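Local coordinates for acetylserotonin O-methyltransferase (Homo sapiens, PDB 4A6D), which methylates N-acetylserotonin with S-adenosylmethionine as methyl donor to give melatonin, working as a homodimer, at residues T207-P212 / P241-D246; Q158-V163 / L250-H255; C184-G189 / G235-D240. All blocks are in the same frame, centred on the assembly; numbering follows the deposited sequence.

Contact 1 (T207-P212 / P241-D246); sequences TVFDIP and PLPEAD. With SAM (S-adenosylmethionine), chain D.
Phe209 and Pro243 meet on one flank of the Rossmann-like methyltransferase sheet. Strand 205-210 carries the phenylalanine, and the loop leading to strand 247-251 carries the proline. The packed part is small and apolar. Pro243 CD comes to 3.6 Å from Phe209 CD2, with CG almost as close, and the proline ring crosses the phenylalanine side chain at about a right angle. With CG anti to the backbone N (chi1 -170°), the Phe209 ring reaches out from the strand between the loop and the cofactor. On the other side of the ring, Phe209 CE1 lies 3.8 Å from C2 of the SAM adenine. Thr207 extends the patch more loosely, its methyl CG2 4.0 Å from Pro243 CG. Its hydroxyl is satisfied elsewhere, by Asp231 on the neighbouring strand 230-234. Toward Pro241 the contact opens out. That proline is exposed, and just its carbonyl O comes near Phe209.

The end of the strand and the residue after it serve the cofactor instead. Ile211 CG2 lies against the adenine, and both carboxylate oxygens of Asp210 accept from the ribose, as in other class I methyltransferases. Asp210 OD2 takes the O3' hydroxyl at 2.8 Å. Asp210 OD1 takes O2' at 2.6 Å and is also met by Ile211 N, on its anti side and 15° out of the carboxylate plane.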
loop_
_atom_site.group_PDB
_atom_site.type_symbol
_atom_site.label_atom_id
_atom_site.label_comp_id
_atom_site.label_asym_id
_atom_site.label_seq_id
_atom_site.Cartn_x
_atom_site.Cartn_y
_atom_site.Cartn_z
ATOM N N THR A 207 21.976 6.586 30.802
ATOM C CA THR A 207 20.681 7.054 31.274
ATOM C C THR A 207 19.727 7.196 30.070
ATOM O O THR A 207 20.074 7.847 29.081
ATOM C CB THR A 207 20.809 8.313 32.095
ATOM O OG1 THR A 207 21.631 7.985 33.203
ATOM C CG2 THR A 207 19.452 8.844 32.592
ATOM N N VAL A 208 18.539 6.587 30.158
ATOM C CA VAL A 208 17.513 6.746 29.128
ATOM C C VAL A 208 16.680 7.976 29.527
ATOM O O VAL A 208 16.104 8.006 30.619
ATOM C CB VAL A 208 16.656 5.472 28.901
ATOM C CG1 VAL A 208 15.542 5.727 27.892
ATOM C CG2 VAL A 208 17.521 4.297 28.437
ATOM N N PHE A 209 16.689 9.017 28.683
ATOM C CA PHE A 209 15.925 10.243 28.917
ATOM C C PHE A 209 14.690 10.302 28.017
ATOM O O PHE A 209 14.788 10.162 26.802
ATOM C CB PHE A 209 16.799 11.495 28.727
ATOM C CG PHE A 209 16.153 12.783 29.183
ATOM C CD1 PHE A 209 15.280 13.479 28.348
ATOM C CD2 PHE A 209 16.390 13.284 30.457
ATOM C CE1 PHE A 209 14.685 14.662 28.774
ATOM C CE2 PHE A 209 15.811 14.478 30.874
ATOM C CZ PHE A 209 14.972 15.165 30.031
ATOM N N ASP A 210 13.524 10.519 28.614
ATOM C CA ASP A 210 12.273 10.624 27.869
ATOM C C ASP A 210 11.203 11.316 28.701
ATOM O O ASP A 210 11.451 11.645 29.861
ATOM C CB ASP A 210 11.810 9.250 27.332
ATOM C CG ASP A 210 11.217 9.328 25.930
ATOM O OD1 ASP A 210 10.148 9.961 25.776
ATOM O OD2 ASP A 210 11.803 8.713 24.990
ATOM N N ILE A 211 10.022 11.560 28.097
ATOM C CA ILE A 211 8.905 12.224 28.755
ATOM C C ILE A 211 8.352 11.309 29.859
ATOM O O ILE A 211 8.362 10.076 29.661
ATOM C CB ILE A 211 7.812 12.700 27.740
ATOM C CG1 ILE A 211 7.093 11.524 27.058
ATOM C CG2 ILE A 211 8.391 13.701 26.723
ATOM C CD1 ILE A 211 5.730 11.825 26.495
ATOM N N PRO A 212 7.891 11.906 31.009
ATOM C CA PRO A 212 7.365 11.107 32.137
ATOM C C PRO A 212 6.475 9.921 31.835
ATOM O O PRO A 212 6.594 8.917 32.528
ATOM C CB PRO A 212 6.605 12.140 32.957
ATOM C CG PRO A 212 7.391 13.394 32.756
ATOM C CD PRO A 212 7.881 13.352 31.344
ATOM N N PRO A 241 16.992 20.122 32.856
ATOM C CA PRO A 241 18.453 19.878 32.799
ATOM C C PRO A 241 18.681 18.454 32.275
ATOM O O PRO A 241 17.895 17.537 32.591
ATOM C CB PRO A 241 18.922 20.064 34.244
ATOM C CG PRO A 241 17.706 19.813 35.074
ATOM C CD PRO A 241 16.487 20.101 34.247
ATOM N N LEU A 242 19.685 18.288 31.393
ATOM C CA LEU A 242 19.966 16.968 30.820
ATOM C C LEU A 242 20.842 16.197 31.789
ATOM O O LEU A 242 21.626 16.819 32.526
ATOM C CB LEU A 242 20.649 17.042 29.436
ATOM C CG LEU A 242 20.037 17.930 28.334
ATOM C CD1 LEU A 242 20.955 17.971 27.116
ATOM C CD2 LEU A 242 18.674 17.482 27.949
ATOM N N PRO A 243 20.707 14.848 31.838
ATOM C CA PRO A 243 21.624 14.042 32.694
ATOM C C PRO A 243 23.078 14.295 32.267
ATOM O O PRO A 243 23.294 14.552 31.085
ATOM C CB PRO A 243 21.216 12.591 32.374
ATOM C CG PRO A 243 19.815 12.706 31.790
ATOM C CD PRO A 243 19.829 13.982 31.026
ATOM N N GLU A 244 24.060 14.280 33.200
ATOM C CA GLU A 244 25.476 14.484 32.830
ATOM C C GLU A 244 25.917 13.277 32.062
ATOM O O GLU A 244 25.535 12.153 32.414
ATOM C CB GLU A 244 26.390 14.704 34.041
ATOM C CG GLU A 244 26.518 16.173 34.421
ATOM C CD GLU A 244 26.206 16.481 35.878
ATOM O OE1 GLU A 244 25.014 16.410 36.266
ATOM O OE2 GLU A 244 27.157 16.791 36.635
ATOM N N ALA A 245 26.626 13.507 30.953
ATOM C CA ALA A 245 27.052 12.435 30.051
ATOM C C ALA A 245 28.222 12.898 29.199
ATOM O O ALA A 245 28.401 14.106 28.984
ATOM C CB ALA A 245 25.894 12.010 29.146
ATOM N N ASP A 246 29.025 11.928 28.732
ATOM C CA ASP A 246 30.185 12.161 27.881
ATOM C C ASP A 246 29.689 12.097 26.459
ATOM O O ASP A 246 30.234 12.775 25.592
ATOM C CB ASP A 246 31.266 11.079 28.128
ATOM C CG ASP A 246 31.743 11.020 29.567
ATOM O OD1 ASP A 246 32.185 12.055 30.083
ATOM O OD2 ASP A 246 31.668 9.934 30.174
HETATM N N SAM D . 15.144 6.747 20.243
HETATM C CA SAM D . 14.037 5.777 20.090
HETATM C C SAM D . 14.122 4.794 18.903
HETATM O O SAM D . 14.736 5.145 17.917
HETATM O OXT SAM D . 13.582 3.641 18.901
HETATM C CB SAM D . 12.758 6.575 20.107
HETATM C CG SAM D . 12.554 7.439 18.856
HETATM S SD SAM D . 10.914 8.238 18.985
HETATM C CE SAM D . 10.672 8.738 17.330
HETATM C "C5'" SAM D . 11.295 9.904 19.616
HETATM C "C4'" SAM D . 11.390 9.752 21.142
HETATM O "O4'" SAM D . 11.574 11.070 21.628
HETATM C "C3'" SAM D . 10.059 9.198 21.782
HETATM O "O3'" SAM D . 10.326 8.103 22.673
HETATM C "C2'" SAM D . 9.466 10.471 22.471
HETATM O "O2'" SAM D . 8.658 10.283 23.633
HETATM C "C1'" SAM D . 10.756 11.239 22.814
HETATM N N9 SAM D . 10.518 12.681 23.035
HETATM C C8 SAM D . 9.760 13.530 22.232
HETATM N N7 SAM D . 9.777 14.735 22.718
HETATM C C5 SAM D . 10.499 14.740 23.907
HETATM C C6 SAM D . 10.843 15.698 24.880
HETATM N N6 SAM D . 10.473 16.986 24.688
HETATM N N1 SAM D . 11.639 15.329 25.947
HETATM C C2 SAM D . 12.007 14.055 26.140
HETATM N N3 SAM D . 11.682 13.121 25.234
HETATM C C4 SAM D . 11.003 13.412 24.107
#

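Contact 2 (Q158-V163 / L250-H255); sequences QALQEV and LARVLH. With SAM (S-adenosylmethionine), chain D.
The methionine end of the SAM pocket in this Rossmann-like domain is formed here, where Arg252 reaches across to Leu160 and Val163. Arg252 follows strand 247-251, and Leu160 lies on helix 150-161. The arginine chain leaves with CG anti to the carbonyl carbon (chi1 -68°) and bends at chi2 and chi3. This carries its guanidinium group to the helix and the cofactor carboxylate together. NH1 donates to Leu160 O at 3.2 Å. The carbonyl oxygen lies in the guanidinium plane, and the bond is nearly straight at 164°. NH1 also donates to SAM O, so one nitrogen joins the protein backbone to the ligand. The positive charge probably offsets that of the carboxylate.

Apolar groups cover both faces of the guanidinium. Val163 CG1 sits over one face, 3.4 Å from NH1, and Leu160 CD2 lies over the opposite face, further off. Val163 also packs on Tyr9 of the second subunit, which places the dimer partner just behind the pocket. At the strand end Ala251 O accepts from the SAM amino N at 2.8 Å.

The reactive sulfonium is flanked as well. Leu160 CD2 is 3.6 Å from SAM SD. The imidazole of His255, the inferred proton donor or acceptor, turns its edge to the methyl group, with NE2 4.4 Å from SAM CE.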
loop_
_atom_site.group_PDB
_atom_site.type_symbol
_atom_site.label_atom_id
_atom_site.label_comp_id
_atom_site.label_asym_id
_atom_site.label_seq_id
_atom_site.Cartn_x
_atom_site.Cartn_y
_atom_site.Cartn_z
ATOM N N GLN A 158 6.565 -0.319 21.683
ATOM C CA GLN A 158 6.872 -1.700 21.330
ATOM C C GLN A 158 7.321 -1.733 19.873
ATOM O O GLN A 158 8.224 -2.496 19.530
ATOM C CB GLN A 158 5.631 -2.589 21.480
ATOM C CG GLN A 158 5.157 -2.908 22.900
ATOM C CD GLN A 158 3.774 -3.548 22.852
ATOM O OE1 GLN A 158 2.840 -3.046 22.211
ATOM N NE2 GLN A 158 3.613 -4.693 23.504
ATOM N N ALA A 159 6.688 -0.897 19.025
ATOM C CA ALA A 159 6.948 -0.823 17.586
ATOM C C ALA A 159 8.347 -0.332 17.308
ATOM O O ALA A 159 9.102 -0.995 16.589
ATOM C CB ALA A 159 5.916 0.072 16.896
ATOM N N LEU A 160 8.712 0.792 17.922
ATOM C CA LEU A 160 10.026 1.412 17.750
ATOM C C LEU A 160 11.250 0.628 18.218
ATOM O O LEU A 160 12.296 0.718 17.570
ATOM C CB LEU A 160 10.032 2.894 18.173
ATOM C CG LEU A 160 9.564 3.841 17.038
ATOM C CD1 LEU A 160 8.050 3.805 16.832
ATOM C CD2 LEU A 160 10.009 5.241 17.266
ATOM N N GLN A 161 11.111 -0.197 19.274
ATOM C CA GLN A 161 12.227 -0.996 19.796
ATOM C C GLN A 161 12.728 -2.087 18.852
ATOM O O GLN A 161 13.905 -2.483 18.894
ATOM C CB GLN A 161 11.897 -1.561 21.192
ATOM C CG GLN A 161 11.036 -2.821 21.246
ATOM C CD GLN A 161 10.897 -3.367 22.647
ATOM O OE1 GLN A 161 11.506 -2.869 23.616
ATOM N NE2 GLN A 161 10.092 -4.421 22.778
ATOM N N GLU A 162 11.813 -2.557 17.989
ATOM C CA GLU A 162 11.998 -3.645 17.049
ATOM C C GLU A 162 13.132 -3.500 16.042
ATOM O O GLU A 162 13.856 -4.484 15.821
ATOM C CB GLU A 162 10.669 -4.045 16.429
ATOM C CG GLU A 162 9.764 -4.733 17.435
ATOM C CD GLU A 162 8.455 -5.244 16.879
ATOM O OE1 GLU A 162 7.978 -4.681 15.869
ATOM O OE2 GLU A 162 7.890 -6.189 17.473
ATOM N N VAL A 163 13.340 -2.291 15.472
ATOM C CA VAL A 163 14.425 -2.108 14.496
ATOM C C VAL A 163 15.831 -2.357 15.089
ATOM O O VAL A 163 16.715 -2.904 14.403
ATOM C CB VAL A 163 14.326 -0.791 13.686
ATOM C CG1 VAL A 163 14.713 0.426 14.538
ATOM C CG2 VAL A 163 15.166 -0.875 12.398
ATOM N N LEU A 250 21.130 10.637 19.868
ATOM C CA LEU A 250 19.835 11.086 19.331
ATOM C C LEU A 250 19.427 10.142 18.189
ATOM O O LEU A 250 19.867 10.328 17.044
ATOM C CB LEU A 250 19.853 12.553 18.845
ATOM C CG LEU A 250 19.852 13.690 19.864
ATOM C CD1 LEU A 250 20.040 15.013 19.157
ATOM C CD2 LEU A 250 18.543 13.767 20.617
ATOM N N ALA A 251 18.694 9.055 18.527
ATOM C CA ALA A 251 18.244 8.054 17.528
ATOM C C ALA A 251 16.789 8.350 17.197
ATOM O O ALA A 251 15.931 8.336 18.088
ATOM C CB ALA A 251 18.398 6.635 18.061
ATOM N N ARG A 252 16.534 8.710 15.924
ATOM C CA ARG A 252 15.213 9.056 15.395
ATOM C C ARG A 252 14.534 10.173 16.190
ATOM O O ARG A 252 13.329 10.136 16.443
ATOM C CB ARG A 252 14.313 7.818 15.251
ATOM C CG ARG A 252 14.758 6.836 14.164
ATOM C CD ARG A 252 14.638 5.456 14.734
ATOM N NE ARG A 252 13.595 4.676 14.091
ATOM C CZ ARG A 252 13.006 3.611 14.627
ATOM N NH1 ARG A 252 13.295 3.235 15.865
ATOM N NH2 ARG A 252 12.100 2.930 13.937
ATOM N N VAL A 253 15.313 11.167 16.590
ATOM C CA VAL A 253 14.745 12.294 17.302
ATOM C C VAL A 253 14.724 13.453 16.319
ATOM O O VAL A 253 13.673 13.988 16.068
ATOM C CB VAL A 253 15.525 12.612 18.620
ATOM C CG1 VAL A 253 15.107 13.959 19.195
ATOM C CG2 VAL A 253 15.349 11.496 19.645
ATOM N N LEU A 254 15.873 13.802 15.728
ATOM C CA LEU A 254 16.007 14.939 14.806
ATOM C C LEU A 254 15.042 14.912 13.604
ATOM O O LEU A 254 14.498 15.944 13.207
ATOM C CB LEU A 254 17.494 15.102 14.361
ATOM C CG LEU A 254 18.504 15.522 15.446
ATOM C CD1 LEU A 254 19.892 15.749 14.853
ATOM C CD2 LEU A 254 18.048 16.788 16.203
ATOM N N HIS A 255 14.783 13.737 13.064
ATOM C CA HIS A 255 13.871 13.627 11.920
ATOM C C HIS A 255 12.406 14.025 12.226
ATOM O O HIS A 255 11.657 14.288 11.286
ATOM C CB HIS A 255 14.006 12.253 11.222
ATOM C CG HIS A 255 13.320 11.124 11.929
ATOM N ND1 HIS A 255 12.970 9.961 11.261
ATOM C CD2 HIS A 255 12.920 11.014 13.218
ATOM C CE1 HIS A 255 12.356 9.202 12.158
ATOM N NE2 HIS A 255 12.329 9.785 13.351
HETATM N N SAM D . 15.144 6.747 20.243
HETATM C CA SAM D . 14.037 5.777 20.090
HETATM C C SAM D . 14.122 4.794 18.903
HETATM O O SAM D . 14.736 5.145 17.917
HETATM O OXT SAM D . 13.582 3.641 18.901
HETATM C CB SAM D . 12.758 6.575 20.107
HETATM C CG SAM D . 12.554 7.439 18.856
HETATM S SD SAM D . 10.914 8.238 18.985
HETATM C CE SAM D . 10.672 8.738 17.330
HETATM C "C5'" SAM D . 11.295 9.904 19.616
HETATM C "C4'" SAM D . 11.390 9.752 21.142
HETATM O "O4'" SAM D . 11.574 11.070 21.628
HETATM C "C3'" SAM D . 10.059 9.198 21.782
HETATM O "O3'" SAM D . 10.326 8.103 22.673
HETATM C "C2'" SAM D . 9.466 10.471 22.471
HETATM O "O2'" SAM D . 8.658 10.283 23.633
HETATM C "C1'" SAM D . 10.756 11.239 22.814
HETATM N N9 SAM D . 10.518 12.681 23.035
HETATM C C8 SAM D . 9.760 13.530 22.232
HETATM N N7 SAM D . 9.777 14.735 22.718
HETATM C C5 SAM D . 10.499 14.740 23.907
HETATM C C6 SAM D . 10.843 15.698 24.880
HETATM N N6 SAM D . 10.473 16.986 24.688
HETATM N N1 SAM D . 11.639 15.329 25.947
HETATM C C2 SAM D . 12.007 14.055 26.140
HETATM N N3 SAM D . 11.682 13.121 25.234
HETATM C C4 SAM D . 11.003 13.412 24.107
#

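Contact 3 (C184-G189 / G235-D240); sequences CDLGGG and GDFFKD. With SAM (S-adenosylmethionine), chain D.
Leu186 and Phe237 bring the two backbones nearest, their CA atoms 7.3 Å apart. The first segment is the end of strand 182-186, which passes into a type II turn from Asp185 to Gly188. The second is irregular but tightly folded. Asp236 O accepts from both Lys239 N and Asp240 N. Asp236 OD1 takes Phe238 N in an Asx turn, and Asp240 OD2 takes Asp236 N.

Between the segments the Phe237 ring does the touching. Its CD2 meets Leu186 CB at 4.0 Å, and its edge points at Gly187 N. Phe237 holds CG between the backbone N and the carbonyl carbon (chi1 54°), which folds the ring back beside the adenine. Gly187 has positive phi, and a side chain there would run into SAM O4'. Gly187 and Gly189 fit the glycine-rich loop of Rossmann-type methyltransferases, and Gly187 O accepts from the SAM amino N at 2.8 Å.

The adenine lies over one face of Phe237, with SAM N1 3.5 Å above the ring plane. Replacing Phe237 by alanine would probably leave that adenine face without its flat partner and open a gap beside Leu186. The purine edge is read by the second segment. Phe237 N donates to SAM N1 at 2.9 Å, along a nearly straight path of 165°. SAM N6 donates to Asp236 OD1 at 2.6 Å, the same oxygen that Phe238 N meets from above the carboxylate plane.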
loop_
_atom_site.group_PDB
_atom_site.type_symbol
_atom_site.label_atom_id
_atom_site.label_comp_id
_atom_site.label_asym_id
_atom_site.label_seq_id
_atom_site.Cartn_x
_atom_site.Cartn_y
_atom_site.Cartn_z
ATOM N N CYS A 184 24.016 9.087 27.492
ATOM C CA CYS A 184 22.612 9.460 27.672
ATOM C C CYS A 184 21.857 9.303 26.359
ATOM O O CYS A 184 22.241 9.907 25.354
ATOM C CB CYS A 184 22.442 10.859 28.265
ATOM S SG CYS A 184 20.709 11.378 28.435
ATOM N N ASP A 185 20.814 8.456 26.360
ATOM C CA ASP A 185 19.958 8.258 25.177
ATOM C C ASP A 185 18.777 9.209 25.298
ATOM O O ASP A 185 17.865 8.971 26.099
ATOM C CB ASP A 185 19.486 6.799 25.017
ATOM C CG ASP A 185 18.943 6.477 23.630
ATOM O OD1 ASP A 185 18.879 7.401 22.784
ATOM O OD2 ASP A 185 18.550 5.311 23.398
ATOM N N LEU A 186 18.859 10.345 24.582
ATOM C CA LEU A 186 17.838 11.399 24.619
ATOM C C LEU A 186 16.690 10.998 23.768
ATOM O O LEU A 186 16.847 10.891 22.551
ATOM C CB LEU A 186 18.423 12.728 24.131
ATOM C CG LEU A 186 19.443 13.386 25.031
ATOM C CD1 LEU A 186 20.198 14.410 24.271
ATOM C CD2 LEU A 186 18.781 14.029 26.219
ATOM N N GLY A 187 15.554 10.729 24.393
ATOM C CA GLY A 187 14.376 10.245 23.680
ATOM C C GLY A 187 14.565 8.763 23.466
ATOM O O GLY A 187 14.211 8.238 22.417
ATOM N N GLY A 188 15.180 8.108 24.450
ATOM C CA GLY A 188 15.526 6.691 24.401
ATOM C C GLY A 188 14.391 5.689 24.421
ATOM O O GLY A 188 14.637 4.493 24.238
ATOM N N GLY A 189 13.166 6.164 24.674
ATOM C CA GLY A 189 11.959 5.336 24.704
ATOM C C GLY A 189 11.997 4.226 25.734
ATOM O O GLY A 189 12.306 4.465 26.904
ATOM N N GLY A 235 11.721 13.695 31.813
ATOM C CA GLY A 235 11.704 15.126 31.571
ATOM C C GLY A 235 11.470 15.543 30.136
ATOM O O GLY A 235 11.101 14.730 29.278
ATOM N N ASP A 236 11.685 16.839 29.883
ATOM C CA ASP A 236 11.536 17.437 28.565
ATOM C C ASP A 236 12.917 17.918 28.076
ATOM O O ASP A 236 13.446 18.881 28.617
ATOM C CB ASP A 236 10.505 18.589 28.627
ATOM C CG ASP A 236 10.366 19.400 27.349
ATOM O OD1 ASP A 236 10.939 18.979 26.290
ATOM O OD2 ASP A 236 9.675 20.431 27.383
ATOM N N PHE A 237 13.467 17.298 27.032
ATOM C CA PHE A 237 14.794 17.712 26.556
ATOM C C PHE A 237 14.934 19.145 26.004
ATOM O O PHE A 237 16.053 19.667 25.903
ATOM C CB PHE A 237 15.517 16.645 25.732
ATOM C CG PHE A 237 14.801 16.058 24.538
ATOM C CD1 PHE A 237 14.064 16.870 23.673
ATOM C CD2 PHE A 237 14.935 14.713 24.224
ATOM C CE1 PHE A 237 13.475 16.341 22.523
ATOM C CE2 PHE A 237 14.306 14.177 23.097
ATOM C CZ PHE A 237 13.566 14.994 22.263
ATOM N N PHE A 238 13.792 19.814 25.765
ATOM C CA PHE A 238 13.768 21.206 25.306
ATOM C C PHE A 238 13.912 22.213 26.413
ATOM O O PHE A 238 14.202 23.366 26.118
ATOM C CB PHE A 238 12.510 21.514 24.467
ATOM C CG PHE A 238 12.538 20.857 23.112
ATOM C CD1 PHE A 238 13.505 21.202 22.174
ATOM C CD2 PHE A 238 11.626 19.863 22.789
ATOM C CE1 PHE A 238 13.563 20.556 20.937
ATOM C CE2 PHE A 238 11.661 19.241 21.538
ATOM C CZ PHE A 238 12.652 19.567 20.632
ATOM N N LYS A 239 13.732 21.813 27.687
ATOM C CA LYS A 239 13.824 22.787 28.770
ATOM C C LYS A 239 14.391 22.285 30.100
ATOM O O LYS A 239 14.894 23.098 30.882
ATOM C CB LYS A 239 12.481 23.509 28.970
ATOM C CG LYS A 239 11.255 22.606 28.829
ATOM C CD LYS A 239 9.954 23.383 28.799
ATOM C CE LYS A 239 9.488 23.749 27.407
ATOM N NZ LYS A 239 8.155 24.430 27.444
ATOM N N ASP A 240 14.315 20.966 30.367
ATOM C CA ASP A 240 14.807 20.404 31.632
ATOM C C ASP A 240 16.311 20.245 31.678
ATOM O O ASP A 240 16.910 20.243 30.614
ATOM C CB ASP A 240 14.142 19.053 31.874
ATOM C CG ASP A 240 12.684 19.155 32.256
ATOM O OD1 ASP A 240 12.228 20.276 32.568
ATOM O OD2 ASP A 240 12.031 18.110 32.345
HETATM N N SAM D . 15.144 6.747 20.243
HETATM C CA SAM D . 14.037 5.777 20.090
HETATM C C SAM D . 14.122 4.794 18.903
HETATM O O SAM D . 14.736 5.145 17.917
HETATM O OXT SAM D . 13.582 3.641 18.901
HETATM C CB SAM D . 12.758 6.575 20.107
HETATM C CG SAM D . 12.554 7.439 18.856
HETATM S SD SAM D . 10.914 8.238 18.985
HETATM C CE SAM D . 10.672 8.738 17.330
HETATM C "C5'" SAM D . 11.295 9.904 19.616
HETATM C "C4'" SAM D . 11.390 9.752 21.142
HETATM O "O4'" SAM D . 11.574 11.070 21.628
HETATM C "C3'" SAM D . 10.059 9.198 21.782
HETATM O "O3'" SAM D . 10.326 8.103 22.673
HETATM C "C2'" SAM D . 9.466 10.471 22.471
HETATM O "O2'" SAM D . 8.658 10.283 23.633
HETATM C "C1'" SAM D . 10.756 11.239 22.814
HETATM N N9 SAM D . 10.518 12.681 23.035
HETATM C C8 SAM D . 9.760 13.530 22.232
HETATM N N7 SAM D . 9.777 14.735 22.718
HETATM C C5 SAM D . 10.499 14.740 23.907
HETATM C C6 SAM D . 10.843 15.698 24.880
HETATM N N6 SAM D . 10.473 16.986 24.688
HETATM N N1 SAM D . 11.639 15.329 25.947
HETATM C C2 SAM D . 12.007 14.055 26.140
HETATM N N3 SAM D . 11.682 13.121 25.234
HETATM C C4 SAM D . 11.003 13.412 24.107
#

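How the contacts relate
Residues 158-163 come first, and contact 2 closes the longest loop by joining them, on helix 150-161, to 250-255 at the end of strand 247-251. The other two contacts nest inside it. Residues 184-189 pair with 235-240 and residues 207-212 with 241-246, so contacts 3 and 1 cross along the chain. Their later segments follow one another directly. The three strands involved, 205-210, 182-186 and 247-251, are consecutive in the parallel part of the sheet. Phe209 O and Gly187 N, 2.6 Å apart, probably bond contact 1 to contact 3. Val253 of contact 2 packs on Phe237. All three meet at SAM, whose adenine lies between Ile211 and Phe237.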